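Local atomic coordinates of non-toxic crystal protein (Bacillus thuringiensis, PDB entry 2D42), a protein that is a non-toxic parasporal inclusion protein whose structure closely resembles beta-pore-forming toxins, although its own biological role is not established. Residues E10-Q15 / I193-N198; L40-P45 / I118-A123; G73-S78 / I238-E243; L107-V112 / G230-Q235. All coordinates share one frame; numbering follows the deposited sequence.

Contact 1: E10-Q15 / I193-N198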
loop_
_atom_site.group_PDB
_atom_site.type_symbol
_atom_site.label_atom_id
_atom_site.label_comp_id
_atom_site.label_asym_id
_atom_site.label_seq_id
_atom_site.Cartn_x
_atom_site.Cartn_y
_atom_site.Cartn_z
ATOM N N GLU A 10 8.902 1.020 -28.114
ATOM C CA GLU A 10 8.427 1.312 -29.461
ATOM C C GLU A 10 8.936 2.692 -29.905
ATOM O O GLU A 10 9.428 2.851 -31.025
ATOM C CB GLU A 10 6.895 1.266 -29.487
ATOM C CG GLU A 10 6.270 1.346 -30.871
ATOM C CD GLU A 10 4.753 1.275 -30.812
ATOM O OE1 GLU A 10 4.136 2.200 -30.238
ATOM O OE2 GLU A 10 4.179 0.293 -31.330
ATOM N N ILE A 11 8.831 3.682 -29.023
ATOM C CA ILE A 11 9.293 5.036 -29.336
ATOM C C ILE A 11 10.786 5.025 -29.640
ATOM O O ILE A 11 11.244 5.648 -30.599
ATOM C CB ILE A 11 9.032 6.005 -28.162
ATOM C CG1 ILE A 11 7.524 6.200 -27.981
ATOM C CG2 ILE A 11 9.732 7.330 -28.412
ATOM C CD1 ILE A 11 7.142 7.034 -26.763
ATOM N N TYR A 12 11.545 4.322 -28.812
ATOM C CA TYR A 12 12.978 4.227 -29.013
ATOM C C TYR A 12 13.291 3.588 -30.371
ATOM O O TYR A 12 14.152 4.065 -31.101
ATOM C CB TYR A 12 13.615 3.384 -27.914
ATOM C CG TYR A 12 15.070 3.090 -28.170
ATOM C CD1 TYR A 12 16.061 3.991 -27.790
ATOM C CD2 TYR A 12 15.459 1.911 -28.812
ATOM C CE1 TYR A 12 17.408 3.726 -28.038
ATOM C CE2 TYR A 12 16.802 1.635 -29.068
ATOM C CZ TYR A 12 17.770 2.544 -28.676
ATOM O OH TYR A 12 19.103 2.263 -28.892
ATOM N N GLY A 13 12.590 2.501 -30.684
ATOM C CA GLY A 13 12.807 1.800 -31.939
ATOM C C GLY A 13 12.444 2.621 -33.162
ATOM O O GLY A 13 13.134 2.571 -34.175
ATOM N N MET A 14 11.359 3.377 -33.070
ATOM C CA MET A 14 10.935 4.204 -34.184
ATOM C C MET A 14 11.936 5.311 -34.490
ATOM O O MET A 14 12.191 5.611 -35.658
ATOM C CB MET A 14 9.552 4.780 -33.903
ATOM C CG MET A 14 8.467 3.725 -33.983
ATOM S SD MET A 14 6.819 4.359 -33.664
ATOM C CE MET A 14 6.552 5.350 -35.161
ATOM N N GLN A 15 12.520 5.903 -33.451
ATOM C CA GLN A 15 13.505 6.965 -33.645
ATOM C C GLN A 15 14.823 6.373 -34.129
ATOM O O GLN A 15 15.507 6.961 -34.968
ATOM C CB GLN A 15 13.729 7.753 -32.342
ATOM C CG GLN A 15 14.362 6.968 -31.180
ATOM C CD GLN A 15 15.893 6.973 -31.189
ATOM O OE1 GLN A 15 16.532 6.335 -30.345
ATOM N NE2 GLN A 15 16.485 7.700 -32.137
ATOM N N ILE A 193 17.311 -6.602 -39.378
ATOM C CA ILE A 193 18.272 -6.313 -38.321
ATOM C C ILE A 193 17.571 -6.489 -36.974
ATOM O O ILE A 193 16.685 -5.701 -36.619
ATOM C CB ILE A 193 18.798 -4.858 -38.382
ATOM C CG1 ILE A 193 19.454 -4.572 -39.735
ATOM C CG2 ILE A 193 19.812 -4.635 -37.264
ATOM C CD1 ILE A 193 18.474 -4.266 -40.856
ATOM N N VAL A 194 17.952 -7.522 -36.230
ATOM C CA VAL A 194 17.345 -7.759 -34.926
ATOM C C VAL A 194 18.280 -7.221 -33.858
ATOM O O VAL A 194 19.448 -7.604 -33.787
ATOM C CB VAL A 194 17.105 -9.251 -34.666
ATOM C CG1 VAL A 194 16.347 -9.431 -33.363
ATOM C CG2 VAL A 194 16.321 -9.851 -35.808
ATOM N N GLN A 195 17.758 -6.325 -33.030
ATOM C CA GLN A 195 18.546 -5.711 -31.975
ATOM C C GLN A 195 17.975 -6.008 -30.586
ATOM O O GLN A 195 16.761 -5.950 -30.386
ATOM C CB GLN A 195 18.596 -4.190 -32.219
ATOM C CG GLN A 195 19.100 -3.345 -31.049
ATOM C CD GLN A 195 18.895 -1.837 -31.256
ATOM O OE1 GLN A 195 17.809 -1.380 -31.628
ATOM N NE2 GLN A 195 19.940 -1.061 -30.995
ATOM N N ARG A 196 18.843 -6.363 -29.640
ATOM C CA ARG A 196 18.398 -6.590 -28.259
ATOM C C ARG A 196 18.888 -5.359 -27.510
ATOM O O ARG A 196 20.087 -5.090 -27.484
ATOM C CB ARG A 196 19.034 -7.830 -27.623
ATOM C CG ARG A 196 18.742 -7.942 -26.123
ATOM C CD ARG A 196 19.547 -9.048 -25.435
ATOM N NE ARG A 196 19.104 -10.372 -25.840
ATOM C CZ ARG A 196 19.854 -11.245 -26.502
ATOM N NH1 ARG A 196 21.101 -10.941 -26.834
ATOM N NH2 ARG A 196 19.347 -12.420 -26.848
ATOM N N VAL A 197 17.965 -4.607 -26.917
ATOM C CA VAL A 197 18.331 -3.395 -26.197
ATOM C C VAL A 197 18.069 -3.491 -24.707
ATOM O O VAL A 197 17.141 -4.173 -24.268
ATOM C CB VAL A 197 17.553 -2.170 -26.719
ATOM C CG1 VAL A 197 17.839 -1.967 -28.199
ATOM C CG2 VAL A 197 16.054 -2.363 -26.482
ATOM N N ASN A 198 18.894 -2.796 -23.934
ATOM C CA ASN A 198 18.740 -2.774 -22.494
ATOM C C ASN A 198 17.679 -1.701 -22.241
ATOM O O ASN A 198 17.742 -0.612 -22.823
ATOM C CB ASN A 198 20.060 -2.377 -21.838
ATOM C CG ASN A 198 20.065 -2.618 -20.342
ATOM O OD1 ASN A 198 19.075 -2.369 -19.650
ATOM N ND2 ASN A 198 21.195 -3.089 -19.831
#
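Where helix 5-19 lies across strand 189-198, at one end of this elongated molecule, Tyr12 reaches from the helix to Gln195 and Val197 on the strand. Its CG stands anti to the backbone N (chi1 172°), which carries the ring away from the helix and across to the strand. There CE2 meets Val197 CG1 at 3.8 Å. The methyl comes at the ring obliquely, and the two side chains run past each other in opposite directions. Val197 offers this branch because its CG1 is turned anti to the carbonyl carbon, beside its own backbone N.

This is helix-on-sheet packing, helix 5-19 lying against strand 189-198 of the large sheet, and here Tyr12 makes the bridge between the two segments. Helix 199-206 takes part as well: Tyr12 touches Val202, Ala205 and Asn206, and Val202 also touches Val197. Ile179 of strand 150-185 also touches Tyr12.

Gln195 is an extended side chain that meets the tyrosine at about a right angle, its amide plane turned 39° from the ring. OE1 lies at the ring edge, near its plane, 4.1 Å from Tyr12 CE2. That oxygen has its hydrogen bond elsewhere, with the hydroxyl of Tyr181. The amide nitrogen NE2 is 4.0 Å from Tyr12 OH, too long for a hydrogen bond, so the polar ends lie beside each other without bonding.

Contact 2: L40-P45 / I118-A123; sequences LDARIP and IAFEGA
Ala42 and Phe120 meet methyl to ring: Ala42 CB is 3.9 Å from Phe120 CZ and 4.0 Å from CE1, so the methyl touches the far end of the phenyl and reaches it obliquely. The torsion of the phenylalanine explains the reach. With chi1 at 63°, CG sits between the backbone N and the carbonyl carbon, and the ring projects from strand 114-122 toward strand 36-43. The short alanine accepts the ring end close to its backbone, for CZ also lies 4.1 Å from Ala42 O. Tyr103, on the neighbouring strand 101-109, meets the Phe120 ring with the planes at about 40°.

Two residues further along, Ile44 and Ile118 make a looser contact through their terminal methyls, with Ile44 CD1 4.3 Å from Ile118 CD1. Both isoleucines are extended beyond CG1, which brings those methyls to the front. Ile228 of strand 219-244 touches Ile44, Ile118 and Phe120 alike, joining the two pairs into one hydrophobic layer between the sheets.

No hydrogen bond links the two segments. Buried near the centre of the chain, the contact depends on shape and hydrophobic burial, with no directional bond to fix it, and is consistent with plain apolar packing between the sheets.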
loop_
_atom_site.group_PDB
_atom_site.type_symbol
_atom_site.label_atom_id
_atom_site.label_comp_id
_atom_site.label_asym_id
_atom_site.label_seq_id
_atom_site.Cartn_x
_atom_site.Cartn_y
_atom_site.Cartn_z
ATOM N N LEU A 40 9.337 -3.448 -5.488
ATOM C CA LEU A 40 8.240 -2.511 -5.248
ATOM C C LEU A 40 8.281 -1.935 -3.829
ATOM O O LEU A 40 8.345 -2.678 -2.850
ATOM C CB LEU A 40 6.916 -3.232 -5.446
ATOM C CG LEU A 40 5.956 -2.821 -6.558
ATOM C CD1 LEU A 40 6.646 -2.039 -7.655
ATOM C CD2 LEU A 40 5.318 -4.090 -7.084
ATOM N N ASP A 41 8.237 -0.612 -3.719
ATOM C CA ASP A 41 8.250 0.023 -2.405
ATOM C C ASP A 41 7.337 1.244 -2.381
ATOM O O ASP A 41 7.190 1.951 -3.380
ATOM C CB ASP A 41 9.675 0.431 -2.014
ATOM C CG ASP A 41 9.867 0.515 -0.501
ATOM O OD1 ASP A 41 8.884 0.327 0.250
ATOM O OD2 ASP A 41 11.006 0.767 -0.063
ATOM N N ALA A 42 6.715 1.478 -1.235
ATOM C CA ALA A 42 5.814 2.610 -1.075
ATOM C C ALA A 42 6.017 3.211 0.301
ATOM O O ALA A 42 5.686 2.592 1.310
ATOM C CB ALA A 42 4.374 2.161 -1.236
ATOM N N ARG A 43 6.576 4.412 0.344
ATOM C CA ARG A 43 6.805 5.065 1.618
ATOM C C ARG A 43 5.958 6.320 1.756
ATOM O O ARG A 43 5.465 6.864 0.765
ATOM C CB ARG A 43 8.295 5.383 1.805
ATOM C CG ARG A 43 8.964 6.129 0.671
ATOM C CD ARG A 43 10.489 6.022 0.800
ATOM N NE ARG A 43 11.193 6.635 -0.325
ATOM C CZ ARG A 43 11.240 7.943 -0.561
ATOM N NH1 ARG A 43 10.625 8.796 0.252
ATOM N NH2 ARG A 43 11.898 8.403 -1.619
ATOM N N ILE A 44 5.786 6.755 2.999
ATOM C CA ILE A 44 4.994 7.930 3.331
ATOM C C ILE A 44 5.927 8.998 3.885
ATOM O O ILE A 44 6.369 8.922 5.029
ATOM C CB ILE A 44 3.921 7.542 4.371
ATOM C CG1 ILE A 44 3.036 6.446 3.771
ATOM C CG2 ILE A 44 3.105 8.772 4.807
ATOM C CD1 ILE A 44 2.076 5.835 4.743
ATOM N N PRO A 45 6.246 10.011 3.072
ATOM C CA PRO A 45 7.149 11.064 3.547
ATOM C C PRO A 45 6.708 11.818 4.810
ATOM O O PRO A 45 7.548 12.308 5.549
ATOM C CB PRO A 45 7.309 11.964 2.319
ATOM C CG PRO A 45 6.046 11.734 1.549
ATOM C CD PRO A 45 5.814 10.260 1.685
ATOM N N ILE A 118 0.373 0.544 9.853
ATOM C CA ILE A 118 -0.687 0.199 8.917
ATOM C C ILE A 118 -0.130 -0.712 7.830
ATOM O O ILE A 118 1.086 -0.792 7.630
ATOM C CB ILE A 118 -1.278 1.431 8.207
ATOM C CG1 ILE A 118 -0.213 2.067 7.307
ATOM C CG2 ILE A 118 -1.818 2.435 9.231
ATOM C CD1 ILE A 118 -0.784 3.000 6.284
ATOM N N ALA A 119 -1.036 -1.389 7.135
ATOM C CA ALA A 119 -0.680 -2.282 6.044
ATOM C C ALA A 119 -1.626 -1.928 4.910
ATOM O O ALA A 119 -2.801 -1.602 5.146
ATOM C CB ALA A 119 -0.874 -3.743 6.458
ATOM N N PHE A 120 -1.107 -1.948 3.687
ATOM C CA PHE A 120 -1.921 -1.652 2.521
ATOM C C PHE A 120 -1.390 -2.336 1.270
ATOM O O PHE A 120 -0.247 -2.820 1.244
ATOM C CB PHE A 120 -2.030 -0.131 2.316
ATOM C CG PHE A 120 -0.719 0.567 2.022
ATOM C CD1 PHE A 120 -0.376 0.905 0.713
ATOM C CD2 PHE A 120 0.128 0.954 3.052
ATOM C CE1 PHE A 120 0.787 1.625 0.437
ATOM C CE2 PHE A 120 1.296 1.673 2.792
ATOM C CZ PHE A 120 1.627 2.013 1.480
ATOM N N GLU A 121 -2.241 -2.421 0.251
ATOM C CA GLU A 121 -1.853 -3.031 -1.013
ATOM C C GLU A 121 -2.074 -2.007 -2.110
ATOM O O GLU A 121 -2.904 -1.096 -1.978
ATOM C CB GLU A 121 -2.686 -4.282 -1.309
ATOM C CG GLU A 121 -2.458 -5.428 -0.353
ATOM C CD GLU A 121 -3.260 -6.666 -0.732
ATOM O OE1 GLU A 121 -4.280 -6.526 -1.436
ATOM O OE2 GLU A 121 -2.879 -7.778 -0.315
ATOM N N GLY A 122 -1.329 -2.156 -3.197
ATOM C CA GLY A 122 -1.457 -1.227 -4.298
ATOM C C GLY A 122 -0.658 -1.692 -5.500
ATOM O O GLY A 122 0.193 -2.580 -5.393
ATOM N N ALA A 123 -0.940 -1.092 -6.648
ATOM C CA ALA A 123 -0.255 -1.443 -7.880
ATOM C C ALA A 123 0.316 -0.172 -8.479
ATOM O O ALA A 123 -0.405 0.810 -8.666
ATOM C CB ALA A 123 -1.241 -2.095 -8.858
#

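Contact 3: G73-S78 / I238-E243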
loop_
_atom_site.group_PDB
_atom_site.type_symbol
_atom_site.label_atom_id
_atom_site.label_comp_id
_atom_site.label_asym_id
_atom_site.label_seq_id
_atom_site.Cartn_x
_atom_site.Cartn_y
_atom_site.Cartn_z
ATOM N N GLY A 73 -15.268 -9.466 40.180
ATOM C CA GLY A 73 -15.825 -9.682 38.862
ATOM C C GLY A 73 -14.713 -9.525 37.846
ATOM O O GLY A 73 -13.726 -8.846 38.103
ATOM N N VAL A 74 -14.855 -10.168 36.700
ATOM C CA VAL A 74 -13.849 -10.064 35.657
ATOM C C VAL A 74 -14.546 -9.989 34.308
ATOM O O VAL A 74 -15.375 -10.844 33.980
ATOM C CB VAL A 74 -12.885 -11.285 35.655
ATOM C CG1 VAL A 74 -11.968 -11.221 34.443
ATOM C CG2 VAL A 74 -12.027 -11.285 36.925
ATOM N N PHE A 75 -14.230 -8.942 33.555
ATOM C CA PHE A 75 -14.771 -8.753 32.218
ATOM C C PHE A 75 -13.695 -9.225 31.246
ATOM O O PHE A 75 -12.589 -8.688 31.230
ATOM C CB PHE A 75 -15.062 -7.274 31.936
ATOM C CG PHE A 75 -16.224 -6.720 32.710
ATOM C CD1 PHE A 75 -17.525 -7.098 32.402
ATOM C CD2 PHE A 75 -16.017 -5.805 33.737
ATOM C CE1 PHE A 75 -18.606 -6.573 33.105
ATOM C CE2 PHE A 75 -17.098 -5.271 34.450
ATOM C CZ PHE A 75 -18.392 -5.657 34.130
ATOM N N SER A 76 -14.008 -10.242 30.455
ATOM C CA SER A 76 -13.063 -10.731 29.466
ATOM C C SER A 76 -13.635 -10.425 28.077
ATOM O O SER A 76 -14.640 -11.007 27.662
ATOM C CB SER A 76 -12.844 -12.235 29.620
ATOM O OG SER A 76 -12.106 -12.716 28.517
ATOM N N PHE A 77 -12.973 -9.516 27.365
ATOM C CA PHE A 77 -13.412 -9.098 26.043
ATOM C C PHE A 77 -12.534 -9.610 24.907
ATOM O O PHE A 77 -11.317 -9.709 25.034
ATOM C CB PHE A 77 -13.443 -7.569 25.966
ATOM C CG PHE A 77 -14.506 -6.930 26.816
ATOM C CD1 PHE A 77 -15.852 -7.039 26.473
ATOM C CD2 PHE A 77 -14.157 -6.181 27.936
ATOM C CE1 PHE A 77 -16.838 -6.404 27.235
ATOM C CE2 PHE A 77 -15.131 -5.546 28.702
ATOM C CZ PHE A 77 -16.472 -5.657 28.350
ATOM N N SER A 78 -13.181 -9.907 23.788
ATOM C CA SER A 78 -12.518 -10.375 22.582
ATOM C C SER A 78 -13.349 -9.873 21.416
ATOM O O SER A 78 -14.470 -10.323 21.210
ATOM C CB SER A 78 -12.462 -11.901 22.541
ATOM O OG SER A 78 -12.067 -12.339 21.252
ATOM N N ILE A 238 -10.988 -0.183 28.805
ATOM C CA ILE A 238 -12.114 -0.817 29.465
ATOM C C ILE A 238 -12.451 0.127 30.608
ATOM O O ILE A 238 -11.619 0.388 31.467
ATOM C CB ILE A 238 -11.791 -2.203 30.046
ATOM C CG1 ILE A 238 -11.537 -3.208 28.914
ATOM C CG2 ILE A 238 -12.960 -2.668 30.910
ATOM C CD1 ILE A 238 -11.197 -4.621 29.387
ATOM N N ASP A 239 -13.658 0.676 30.589
ATOM C CA ASP A 239 -14.088 1.572 31.646
ATOM C C ASP A 239 -15.244 0.924 32.392
ATOM O O ASP A 239 -16.208 0.456 31.791
ATOM C CB ASP A 239 -14.507 2.922 31.066
ATOM C CG ASP A 239 -13.343 3.654 30.418
ATOM O OD1 ASP A 239 -12.429 4.097 31.147
ATOM O OD2 ASP A 239 -13.337 3.771 29.181
ATOM N N VAL A 240 -15.132 0.901 33.710
ATOM C CA VAL A 240 -16.151 0.294 34.542
ATOM C C VAL A 240 -16.842 1.306 35.449
ATOM O O VAL A 240 -16.200 1.973 36.256
ATOM C CB VAL A 240 -15.545 -0.811 35.416
ATOM C CG1 VAL A 240 -16.637 -1.516 36.205
ATOM C CG2 VAL A 240 -14.775 -1.794 34.543
ATOM N N VAL A 241 -18.153 1.422 35.292
ATOM C CA VAL A 241 -18.943 2.310 36.121
ATOM C C VAL A 241 -19.619 1.416 37.155
ATOM O O VAL A 241 -20.375 0.506 36.803
ATOM C CB VAL A 241 -20.025 3.045 35.307
ATOM C CG1 VAL A 241 -20.986 3.761 36.253
ATOM C CG2 VAL A 241 -19.374 4.050 34.360
ATOM N N ILE A 242 -19.319 1.663 38.424
ATOM C CA ILE A 242 -19.892 0.890 39.520
ATOM C C ILE A 242 -20.932 1.765 40.210
ATOM O O ILE A 242 -20.652 2.909 40.561
ATOM C CB ILE A 242 -18.807 0.492 40.535
ATOM C CG1 ILE A 242 -17.818 -0.467 39.882
ATOM C CG2 ILE A 242 -19.440 -0.151 41.761
ATOM C CD1 ILE A 242 -16.606 -0.745 40.732
ATOM N N GLU A 243 -22.133 1.239 40.397
ATOM C CA GLU A 243 -23.178 2.025 41.033
ATOM C C GLU A 243 -24.121 1.174 41.871
ATOM O O GLU A 243 -24.303 -0.016 41.610
ATOM C CB GLU A 243 -23.965 2.791 39.966
ATOM C CG GLU A 243 -24.629 1.904 38.933
ATOM C CD GLU A 243 -25.079 2.673 37.703
ATOM O OE1 GLU A 243 -25.723 2.065 36.821
ATOM O OE2 GLU A 243 -24.786 3.885 37.612
#
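Phe77 turns the edge of its ring to Ile238: the terminal methyl CD1 lies in the plane of the phenyl, 3.6 Å from Phe77 CD2. The same methyl is 4.1 Å from Phe77 CE2, so it sits outside one side of the ring and not over a face. The isoleucine chain is fully extended past CG1 (chi2 180°), and it is this that pushes CD1 forward to the ring, the two side chains slanting across each other.

Phe75, two residues away, is turned in nearly the same way: both rings have CG anti to the carbonyl carbon, beside the backbone N (chi1 -70° and -68°). They therefore project from strand 71-94 in the same manner toward strand 219-244. Phe75 meets a different shape, the fork of Val240. Its CE2 lies 4.2 Å from both CG1 and CG2, with CG1 approaching obliquely. Strand 54-65 flanks both aromatics, Arg61 touching each of them, and Tyr156 of strand 150-185 stacks with Phe77.

Ring carbons and aliphatic carbons make up this contact, without a hydrogen bond or salt bridge across it. Attraction here is short-ranged dispersion and hydrophobic burial; the two segments, some way from the centre of the chain, meet through apolar side chains, while here their backbones bond instead to strands 129-146 and 150-185.

Contact 4: L107-V112 / G230-Q235; sequences LFFEQV and GQIGLQ
Leu234 lays its forked end on the Phe109 ring. One prong, CD2, stands over a face, 3.5 Å above the plane and offset toward the rim, and makes a CH-pi contact with the centroid at 3.9 Å, 26° off the ring normal. The other prong, CD1, settles at the root of the ring, 3.6 Å from Phe109 CG and close to CB. Both methyls rest on one face, CD1 toward CG and CB, CD2 toward the CD2-CE2 rim.

Ile232 takes the far end of the ring. Its CD1 sits by the CE2-CZ bond, 3.5 Å from both Phe109 CZ and CE2, obliquely and on the same side as the leucine. With chi1 at 67°, CG1 of this isoleucine stands between the backbone N and the carbonyl carbon, and the chain runs on extended to the phenyl. The methyls of Leu234 and Ile232 thus form a row of bumps along one face of the ring, from CG to the CZ end. The adjacent strand 48-49 adds Val49, which touches Phe109.

Past the end of strand 101-109 the chain turns, with a backbone bond from Val112 N to Phe109 O, and this brings Val112 round to the same leucine. Its CG2 lies 3.9 Å from Leu234 CD1, so that methyl touches both Val112 and the base of the phenyl.

An aromatic from one sheet is laid over aliphatic side chains of another: the small sheet of strands 48-49, 101-109 and 114-122 packs face to face on the long strand 219-244, consistent with a beta-sandwich-like core in this beta-rich, pore-forming-toxin-like fold.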
loop_
_atom_site.group_PDB
_atom_site.type_symbol
_atom_site.label_atom_id
_atom_site.label_comp_id
_atom_site.label_asym_id
_atom_site.label_seq_id
_atom_site.Cartn_x
_atom_site.Cartn_y
_atom_site.Cartn_z
ATOM N N LEU A 107 2.900 4.777 11.260
ATOM C CA LEU A 107 2.372 6.121 11.402
ATOM C C LEU A 107 2.276 6.542 12.865
ATOM O O LEU A 107 2.150 5.710 13.753
ATOM C CB LEU A 107 0.995 6.201 10.741
ATOM C CG LEU A 107 0.936 5.877 9.243
ATOM C CD1 LEU A 107 -0.503 5.987 8.752
ATOM C CD2 LEU A 107 1.833 6.831 8.470
ATOM N N PHE A 108 2.350 7.844 13.107
ATOM C CA PHE A 108 2.238 8.364 14.462
ATOM C C PHE A 108 0.973 9.212 14.509
ATOM O O PHE A 108 0.815 10.153 13.739
ATOM C CB PHE A 108 3.444 9.222 14.835
ATOM C CG PHE A 108 3.403 9.734 16.251
ATOM C CD1 PHE A 108 3.462 8.850 17.323
ATOM C CD2 PHE A 108 3.284 11.102 16.511
ATOM C CE1 PHE A 108 3.405 9.313 18.640
ATOM C CE2 PHE A 108 3.226 11.581 17.823
ATOM C CZ PHE A 108 3.286 10.684 18.891
ATOM N N PHE A 109 0.080 8.875 15.422
ATOM C CA PHE A 109 -1.170 9.597 15.526
ATOM C C PHE A 109 -1.035 10.648 16.616
ATOM O O PHE A 109 -1.322 10.425 17.793
ATOM C CB PHE A 109 -2.287 8.577 15.762
ATOM C CG PHE A 109 -2.508 7.665 14.577
ATOM C CD1 PHE A 109 -3.515 7.930 13.651
ATOM C CD2 PHE A 109 -1.647 6.585 14.339
ATOM C CE1 PHE A 109 -3.668 7.148 12.507
ATOM C CE2 PHE A 109 -1.787 5.793 13.191
ATOM C CZ PHE A 109 -2.798 6.074 12.274
ATOM N N GLU A 110 -0.560 11.803 16.174
ATOM C CA GLU A 110 -0.292 12.949 17.025
ATOM C C GLU A 110 -1.370 13.335 18.032
ATOM O O GLU A 110 -1.044 13.738 19.148
ATOM C CB GLU A 110 0.043 14.141 16.141
ATOM C CG GLU A 110 0.529 15.373 16.863
ATOM C CD GLU A 110 1.104 16.378 15.888
ATOM O OE1 GLU A 110 2.343 16.404 15.719
ATOM O OE2 GLU A 110 0.313 17.123 15.274
ATOM N N GLN A 111 -2.639 13.211 17.655
ATOM C CA GLN A 111 -3.719 13.580 18.563
ATOM C C GLN A 111 -3.856 12.691 19.788
ATOM O O GLN A 111 -4.487 13.085 20.766
ATOM C CB GLN A 111 -5.059 13.644 17.822
ATOM C CG GLN A 111 -5.249 14.947 17.061
ATOM C CD GLN A 111 -6.709 15.292 16.846
ATOM O OE1 GLN A 111 -7.508 15.279 17.786
ATOM N NE2 GLN A 111 -7.066 15.612 15.607
ATOM N N VAL A 112 -3.284 11.492 19.745
ATOM C CA VAL A 112 -3.360 10.612 20.897
ATOM C C VAL A 112 -1.971 10.171 21.347
ATOM O O VAL A 112 -1.829 9.434 22.319
ATOM C CB VAL A 112 -4.243 9.373 20.614
ATOM C CG1 VAL A 112 -5.705 9.812 20.450
ATOM C CG2 VAL A 112 -3.754 8.648 19.354
ATOM N N GLY A 230 -7.225 5.431 5.109
ATOM C CA GLY A 230 -7.787 4.311 5.833
ATOM C C GLY A 230 -7.952 4.550 7.313
ATOM O O GLY A 230 -7.790 5.666 7.807
ATOM N N GLN A 231 -8.276 3.483 8.025
ATOM C CA GLN A 231 -8.467 3.558 9.465
ATOM C C GLN A 231 -7.779 2.382 10.124
ATOM O O GLN A 231 -7.539 1.359 9.483
ATOM C CB GLN A 231 -9.957 3.525 9.792
ATOM C CG GLN A 231 -10.712 4.727 9.270
ATOM C CD GLN A 231 -12.215 4.518 9.277
ATOM O OE1 GLN A 231 -12.986 5.474 9.397
ATOM N NE2 GLN A 231 -12.640 3.268 9.131
ATOM N N ILE A 232 -7.457 2.529 11.405
ATOM C CA ILE A 232 -6.814 1.453 12.143
ATOM C C ILE A 232 -7.069 1.594 13.640
ATOM O O ILE A 232 -7.132 2.711 14.170
ATOM C CB ILE A 232 -5.283 1.439 11.933
ATOM C CG1 ILE A 232 -4.660 2.684 12.552
ATOM C CG2 ILE A 232 -4.948 1.421 10.456
ATOM C CD1 ILE A 232 -3.161 2.599 12.667
ATOM N N GLY A 233 -7.216 0.455 14.309
ATOM C CA GLY A 233 -7.420 0.452 15.748
ATOM C C GLY A 233 -6.070 0.750 16.369
ATOM O O GLY A 233 -5.086 0.090 16.034
ATOM N N LEU A 234 -6.019 1.739 17.259
ATOM C CA LEU A 234 -4.774 2.152 17.899
ATOM C C LEU A 234 -4.555 1.564 19.290
ATOM O O LEU A 234 -3.442 1.147 19.631
ATOM C CB LEU A 234 -4.723 3.689 17.974
ATOM C CG LEU A 234 -4.732 4.387 16.604
ATOM C CD1 LEU A 234 -4.783 5.902 16.774
ATOM C CD2 LEU A 234 -3.490 3.961 15.820
ATOM N N GLN A 235 -5.607 1.569 20.102
ATOM C CA GLN A 235 -5.542 1.020 21.453
ATOM C C GLN A 235 -6.958 0.823 21.972
ATOM O O GLN A 235 -7.918 1.330 21.387
ATOM C CB GLN A 235 -4.789 1.962 22.397
ATOM C CG GLN A 235 -5.557 3.222 22.758
ATOM C CD GLN A 235 -4.795 4.107 23.727
ATOM O OE1 GLN A 235 -4.389 3.662 24.799
ATOM N NE2 GLN A 235 -4.605 5.372 23.355
#

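Contact 1 sits at one end of the elongated chain and contact 3 toward the other, their centres about 71 Å apart, with contacts 2 and 4 between them. Those two are the pair that touch: their centres are about 17 Å apart, Ile118 CG2 meets Ile232 CG2 at 3.5 Å, and Ile44 CD1 meets Leu107 CD2 at 3.9 Å, making one continuous apolar layer between the small sheet and strands 36-43 and 219-244. Contacts 3 and 4 share strand 219-244, which carries the packing on from the middle toward the far end, although their centres lie about 24 Å apart. Contact 1 stays separate, about 17 Å from contact 2 at the nearest atoms, yet all four reach the same large sheet.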